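Local coordinates for protein ribose 5-phosphate isomerase RpiB (Thermoanaerobacter tengcongensis, PDB 4EGS) that probably dephosphorylates phosphotyrosine through this N-terminal low molecular weight phosphatase domain, the whole protein probably also interconverting aldoses and ketoses, at residues V40-T45 with A71-P76; N44-P49 with P80-A85. All blocks are in the same frame, centred on the assembly; numbering follows the deposited sequence.

Contact 1 of 2, residues V40-T45 with A71-P76. With BCT (bicarbonate ion), chain C.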
ATOM      1  N   VAL A  40       7.332  12.876  10.111  1.00 31.12           N
ATOM      2  CA  VAL A  40       8.412  13.464  10.895  1.00 31.77           C
ATOM      3  C   VAL A  40       8.329  14.984  11.004  1.00 31.29           C
ATOM      4  O   VAL A  40       8.279  15.697  10.002  1.00 29.34           O
ATOM      5  CB  VAL A  40       9.799  13.045  10.364  1.00 32.80           C
ATOM      6  CG1 VAL A  40      10.894  13.907  10.976  1.00 32.55           C
ATOM      7  CG2 VAL A  40      10.049  11.579  10.660  1.00 34.20           C
ATOM      8  N   CYS A  41       8.312  15.457  12.245  1.00 32.96           N
ATOM      9  CA  CYS A  41       8.285  16.878  12.553  1.00 32.23           C
ATOM     10  C   CYS A  41       9.631  17.274  13.135  1.00 32.39           C
ATOM     11  O   CYS A  41      10.568  16.474  13.157  1.00 32.36           O
ATOM     12  CB  CYS A  41       7.209  17.148  13.599  1.00 30.77           C
ATOM     13  SG  CYS A  41       5.973  18.352  13.133  1.00 32.83           S
ATOM     14  N   THR A  42       9.724  18.509  13.614  1.00 29.53           N
ATOM     15  CA  THR A  42      10.875  18.919  14.404  1.00 30.47           C
ATOM     16  C   THR A  42      10.624  18.575  15.865  1.00 29.78           C
ATOM     17  O   THR A  42      11.462  17.955  16.518  1.00 30.93           O
ATOM     18  CB  THR A  42      11.163  20.427  14.271  1.00 33.13           C
ATOM     19  OG1 THR A  42      11.735  20.695  12.986  1.00 34.48           O
ATOM     20  CG2 THR A  42      12.136  20.879  15.347  1.00 32.23           C
ATOM     21  N   GLY A  43       9.457  18.966  16.368  1.00 31.16           N
ATOM     22  CA  GLY A  43       9.119  18.748  17.764  1.00 31.35           C
ATOM     23  C   GLY A  43       7.927  17.836  17.988  1.00 30.20           C
ATOM     24  O   GLY A  43       7.541  17.591  19.131  1.00 31.62           O
ATOM     25  N   ASN A  44       7.347  17.336  16.899  1.00 28.95           N
ATOM     26  CA  ASN A  44       6.206  16.423  16.966  1.00 31.74           C
ATOM     27  C   ASN A  44       5.042  16.971  17.796  1.00 31.85           C
ATOM     28  O   ASN A  44       4.521  16.294  18.683  1.00 29.99           O
ATOM     29  CB  ASN A  44       6.643  15.050  17.487  1.00 33.20           C
ATOM     30  CG  ASN A  44       5.602  13.979  17.244  1.00 34.18           C
ATOM     31  OD1 ASN A  44       4.728  14.139  16.394  1.00 36.12           O
ATOM     32  ND2 ASN A  44       5.685  12.885  17.994  1.00 33.13           N
ATOM     33  N   THR A  45       4.644  18.204  17.502  1.00 33.54           N
ATOM     34  CA  THR A  45       3.575  18.863  18.243  1.00 31.54           C
ATOM     35  C   THR A  45       2.478  19.382  17.312  1.00 30.01           C
ATOM     36  O   THR A  45       1.293  19.323  17.641  1.00 29.92           O
ATOM     37  CB  THR A  45       4.135  20.006  19.137  1.00 31.20           C
ATOM     38  OG1 THR A  45       4.487  19.481  20.422  1.00 29.31           O
ATOM     39  CG2 THR A  45       3.115  21.115  19.331  1.00 32.40           C
ATOM     40  N   ALA A  71       6.794  11.515  14.955  1.00 31.50           N
ATOM     41  CA  ALA A  71       8.018  11.702  15.727  1.00 33.39           C
ATOM     42  C   ALA A  71       8.645  13.049  15.383  1.00 33.54           C
ATOM     43  O   ALA A  71       8.358  13.625  14.334  1.00 33.07           O
ATOM     44  CB  ALA A  71       9.004  10.574  15.455  1.00 34.32           C
ATOM     45  N   GLY A  72       9.496  13.548  16.272  1.00 31.36           N
ATOM     46  CA  GLY A  72      10.202  14.793  16.033  1.00 30.96           C
ATOM     47  C   GLY A  72      11.705  14.594  16.054  1.00 31.38           C
ATOM     48  O   GLY A  72      12.212  13.734  16.774  1.00 31.21           O
ATOM     49  N   VAL A  73      12.420  15.389  15.262  1.00 31.14           N
ATOM     50  CA  VAL A  73      13.875  15.291  15.201  1.00 32.28           C
ATOM     51  C   VAL A  73      14.513  15.799  16.491  1.00 31.04           C
ATOM     52  O   VAL A  73      15.616  15.392  16.852  1.00 30.83           O
ATOM     53  CB  VAL A  73      14.463  16.056  13.992  1.00 31.80           C
ATOM     54  CG1 VAL A  73      13.869  15.538  12.691  1.00 32.94           C
ATOM     55  CG2 VAL A  73      14.224  17.548  14.130  1.00 31.14           C
ATOM     56  N   PHE A  74      13.810  16.688  17.185  1.00 32.36           N
ATOM     57  CA  PHE A  74      14.287  17.216  18.456  1.00 32.95           C
ATOM     58  C   PHE A  74      13.107  17.559  19.357  1.00 32.13           C
ATOM     59  O   PHE A  74      12.979  18.686  19.840  1.00 31.90           O
ATOM     60  CB  PHE A  74      15.184  18.437  18.238  1.00 32.75           C
ATOM     61  CG  PHE A  74      16.152  18.680  19.360  1.00 33.92           C
ATOM     62  CD1 PHE A  74      16.002  19.770  20.200  1.00 34.97           C
ATOM     63  CD2 PHE A  74      17.207  17.810  19.578  1.00 32.84           C
ATOM     64  CE1 PHE A  74      16.891  19.993  21.235  1.00 32.31           C
ATOM     65  CE2 PHE A  74      18.098  18.026  20.611  1.00 35.89           C
ATOM     66  CZ  PHE A  74      17.939  19.119  21.440  1.00 33.33           C
ATOM     67  N   ALA A  75      12.251  16.569  19.579  1.00 32.43           N
ATOM     68  CA  ALA A  75      11.032  16.747  20.358  1.00 33.63           C
ATOM     69  C   ALA A  75      11.266  16.596  21.858  1.00 35.63           C
ATOM     70  O   ALA A  75      12.041  15.743  22.288  1.00 38.99           O
ATOM     71  CB  ALA A  75       9.976  15.754  19.898  1.00 34.01           C
ATOM     72  N   PRO A  76      10.596  17.438  22.660  1.00 35.37           N
ATOM     73  CA  PRO A  76      10.536  17.244  24.111  1.00 35.13           C
ATOM     74  C   PRO A  76       9.402  16.283  24.463  1.00 34.28           C
ATOM     75  O   PRO A  76       8.238  16.583  24.201  1.00 35.72           O
ATOM     76  CB  PRO A  76      10.239  18.649  24.635  1.00 34.15           C
ATOM     77  CG  PRO A  76       9.493  19.312  23.529  1.00 34.32           C
ATOM     78  CD  PRO A  76       9.990  18.714  22.240  1.00 34.19           C
TER
HETATM   79  C   BCT C 201       6.941  21.685  14.364  1.00 32.10           C
HETATM   80  O1  BCT C 201       5.929  22.039  13.497  1.00 31.74           O
HETATM   81  O2  BCT C 201       8.058  21.173  13.740  1.00 27.59           O
HETATM   82  O3  BCT C 201       6.511  20.941  15.445  1.00 31.46           O
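With chi1 at 167°, Val40 swings CG1 opposite its own backbone N, and Val73 turns its CG1 opposite its carbonyl carbon; the two methyls meet at 3.8 Å, the side chains crossing at about a right angle. On Asn44 chi1 is -165°, which carries the amide away from the Asn44 backbone N and lays it alongside the main chain of Ala71, with CG 3.6 Å from Ala71 N, while CB backs onto Gly72 N at 3.4 Å. With an alanine here, the amide group would be gone and the backbone of Ala71 would probably lose the cover it gives, opening a gap beside the strand end. Backbone bonds do the rest. Cys41 N gives an almost perfectly straight bond to Ala71 O at 2.8 Å (179° at the hydrogen). Val73 N then reaches Cys41 O, tilted out of the carbonyl plane, and Phe74 N reaches Thr42 O at 2.8 Å, so the pairing runs on past the strand ends. Gly72 lies so close under the loop that a CB would collide with Thr42 O. Ala75 CB is packed against Gly43 O at 3.1 Å. On the loop's concave side Thr42 N donates to O2 of the bicarbonate at 3.1 Å, and Thr42 OG1 is held by His123. The parallel strands 36-41 and 67-72, joined through helix 47-61, form a beta-alpha-beta unit whose first strand ends in the CX5R P-loop of low molecular weight tyrosine phosphatases, with the predicted nucleophile Cys41 next to a bicarbonate that probably marks the phosphate site.

Contact 2 of 2, residues N44-P49 with P80-A85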
ATOM      1  N   ASN A  44       7.347  17.336  16.899  1.00 28.95           N
ATOM      2  CA  ASN A  44       6.206  16.423  16.966  1.00 31.74           C
ATOM      3  C   ASN A  44       5.042  16.971  17.796  1.00 31.85           C
ATOM      4  O   ASN A  44       4.521  16.294  18.683  1.00 29.99           O
ATOM      5  CB  ASN A  44       6.643  15.050  17.487  1.00 33.20           C
ATOM      6  CG  ASN A  44       5.602  13.979  17.244  1.00 34.18           C
ATOM      7  OD1 ASN A  44       4.728  14.139  16.394  1.00 36.12           O
ATOM      8  ND2 ASN A  44       5.685  12.885  17.994  1.00 33.13           N
ATOM      9  N   THR A  45       4.644  18.204  17.502  1.00 33.54           N
ATOM     10  CA  THR A  45       3.575  18.863  18.243  1.00 31.54           C
ATOM     11  C   THR A  45       2.478  19.382  17.312  1.00 30.01           C
ATOM     12  O   THR A  45       1.293  19.323  17.641  1.00 29.92           O
ATOM     13  CB  THR A  45       4.135  20.006  19.137  1.00 31.20           C
ATOM     14  OG1 THR A  45       4.487  19.481  20.422  1.00 29.31           O
ATOM     15  CG2 THR A  45       3.115  21.115  19.331  1.00 32.40           C
ATOM     16  N   CYS A  46       2.872  19.864  16.138  1.00 30.69           N
ATOM     17  CA  CYS A  46       1.919  20.490  15.226  1.00 32.47           C
ATOM     18  C   CYS A  46       1.584  19.655  13.985  1.00 31.31           C
ATOM     19  O   CYS A  46       0.539  19.011  13.940  1.00 29.54           O
ATOM     20  CB  CYS A  46       2.393  21.894  14.835  1.00 33.59           C
ATOM     21  SG  CYS A  46       2.457  23.053  16.229  1.00 40.10           S
ATOM     22  N   ARG A  47       2.464  19.663  12.987  1.00 31.28           N
ATOM     23  CA  ARG A  47       2.156  19.040  11.697  1.00 32.17           C
ATOM     24  C   ARG A  47       2.062  17.515  11.754  1.00 29.70           C
ATOM     25  O   ARG A  47       1.077  16.933  11.299  1.00 26.51           O
ATOM     26  CB  ARG A  47       3.187  19.427  10.636  1.00 33.54           C
ATOM     27  CG  ARG A  47       3.757  20.821  10.755  1.00 30.26           C
ATOM     28  CD  ARG A  47       5.270  20.735  10.727  1.00 31.54           C
ATOM     29  NE  ARG A  47       5.901  21.860  10.049  1.00 30.70           N
ATOM     30  CZ  ARG A  47       7.171  22.207  10.217  1.00 29.22           C
ATOM     31  NH1 ARG A  47       7.940  21.526  11.056  1.00 29.02           N
ATOM     32  NH2 ARG A  47       7.672  23.240   9.556  1.00 30.74           N
ATOM     33  N   SER A  48       3.100  16.876  12.284  1.00 29.88           N
ATOM     34  CA  SER A  48       3.135  15.415  12.378  1.00 30.70           C
ATOM     35  C   SER A  48       1.938  14.794  13.113  1.00 29.48           C
ATOM     36  O   SER A  48       1.389  13.801  12.641  1.00 29.29           O
ATOM     37  CB  SER A  48       4.462  14.918  12.968  1.00 30.59           C
ATOM     38  OG  SER A  48       5.487  14.934  11.991  1.00 31.84           O
ATOM     39  N   PRO A  49       1.535  15.362  14.267  1.00 29.25           N
ATOM     40  CA  PRO A  49       0.313  14.822  14.875  1.00 28.08           C
ATOM     41  C   PRO A  49      -0.908  15.050  13.988  1.00 26.36           C
ATOM     42  O   PRO A  49      -1.805  14.208  13.955  1.00 27.31           O
ATOM     43  CB  PRO A  49       0.178  15.630  16.168  1.00 29.49           C
ATOM     44  CG  PRO A  49       1.559  16.077  16.480  1.00 29.20           C
ATOM     45  CD  PRO A  49       2.196  16.339  15.153  1.00 29.09           C
ATOM     46  N   PRO A  80       1.724  17.323  24.604  1.00 31.31           N
ATOM     47  CA  PRO A  80       0.577  17.028  23.745  1.00 31.45           C
ATOM     48  C   PRO A  80       0.705  17.769  22.423  1.00 32.22           C
ATOM     49  O   PRO A  80       1.600  18.601  22.276  1.00 33.41           O
ATOM     50  CB  PRO A  80      -0.598  17.597  24.539  1.00 31.17           C
ATOM     51  CG  PRO A  80      -0.001  18.720  25.313  1.00 32.55           C
ATOM     52  CD  PRO A  80       1.376  18.252  25.692  1.00 32.66           C
ATOM     53  N   ALA A  81      -0.169  17.465  21.471  1.00 33.62           N
ATOM     54  CA  ALA A  81      -0.256  18.261  20.258  1.00 32.14           C
ATOM     55  C   ALA A  81      -0.784  19.631  20.654  1.00 31.74           C
ATOM     56  O   ALA A  81      -1.520  19.749  21.634  1.00 31.10           O
ATOM     57  CB  ALA A  81      -1.181  17.602  19.252  1.00 30.78           C
ATOM     58  N   SER A  82      -0.403  20.665  19.910  1.00 32.22           N
ATOM     59  CA  SER A  82      -0.832  22.022  20.230  1.00 31.88           C
ATOM     60  C   SER A  82      -2.353  22.126  20.239  1.00 32.82           C
ATOM     61  O   SER A  82      -3.035  21.443  19.473  1.00 31.72           O
ATOM     62  CB  SER A  82      -0.226  23.038  19.257  1.00 32.87           C
ATOM     63  OG  SER A  82      -0.638  22.787  17.925  1.00 32.20           O
ATOM     64  N   SER A  83      -2.876  22.972  21.120  1.00 31.40           N
ATOM     65  CA  SER A  83      -4.316  23.116  21.287  1.00 29.41           C
ATOM     66  C   SER A  83      -4.986  23.631  20.017  1.00 30.88           C
ATOM     67  O   SER A  83      -6.140  23.305  19.744  1.00 33.18           O
ATOM     68  CB  SER A  83      -4.629  24.038  22.466  1.00 32.42           C
ATOM     69  OG  SER A  83      -4.039  25.313  22.287  1.00 32.83           O
ATOM     70  N   GLU A  84      -4.260  24.435  19.246  1.00 30.45           N
ATOM     71  CA  GLU A  84      -4.767  24.917  17.968  1.00 31.36           C
ATOM     72  C   GLU A  84      -4.918  23.761  16.988  1.00 30.07           C
ATOM     73  O   GLU A  84      -5.947  23.626  16.327  1.00 30.33           O
ATOM     74  CB  GLU A  84      -3.849  25.986  17.375  1.00 29.66           C
ATOM     75  CG  GLU A  84      -3.967  27.356  18.019  1.00 30.36           C
ATOM     76  CD  GLU A  84      -3.076  27.513  19.235  1.00 31.64           C
ATOM     77  OE1 GLU A  84      -3.133  28.581  19.879  1.00 34.72           O
ATOM     78  OE2 GLU A  84      -2.315  26.573  19.543  1.00 33.17           O
ATOM     79  N   ALA A  85      -3.882  22.930  16.902  1.00 29.89           N
ATOM     80  CA  ALA A  85      -3.911  21.747  16.051  1.00 28.70           C
ATOM     81  C   ALA A  85      -5.039  20.818  16.475  1.00 27.57           C
ATOM     82  O   ALA A  85      -5.731  20.238  15.640  1.00 26.88           O
ATOM     83  CB  ALA A  85      -2.579  21.020  16.111  1.00 28.57           C
TER
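Thr45 O is the tight point: Ser82 N donates to it at 3.1 Å from above the carbonyl plane, and Ala81 CA comes in at 3.2 Å with a CA-H...O contact. Ala81 CB lies against the same oxygen and, on the buried side, meets Pro49 CB at 3.9 Å, where Ile97 and His100 add to the packing. Thr45 CG2 covers the Ser82 end, 3.6 Å from Ser82 N. Next to it Cys46 SG stands 3.5 Å from Ser82 OG. A chi1 of 61° sets that hydroxyl over the start of the following helix, where it takes a weak N-cap bond from Ala85 N at 3.4 Å; Tyr162 of helix 159-179 offers a second, also weak, partner.

The other side is looser. Pro80 lies exposed, its CB pointing away from the loop, and Thr45 OG1 comes no nearer than 3.5 Å to Pro80 O. Just beyond Cys46 begins helix 47-61, whose Arg47 turns away from Pro80-Ala85 toward the bicarbonate. The contact thus pairs the closing half of the phosphatase P-loop with the N-cap of helix 83-93.

Overall arrangement
From the N terminus, strand 36-41 runs into the P-loop; contact 1 starts at the end of the strand and contact 2 in the loop, and they share Asn44 and Thr45. The chain then passes through helix 47-61 and strand 67-72, and contact 1 closes the first loop by bringing 71-76 back beside 40-45. Contact 2 closes a second loop a little further on, when 80-85 returns to 44-49. Each loop begins and ends later than the one before, so the two overlap and cross. Contact 1 ties neighbouring strands of the parallel sheet together; contact 2 joins the starts of two helices. They meet where Ser48 OG of helix 47-61 lies 2.9 Å from Cys41 N.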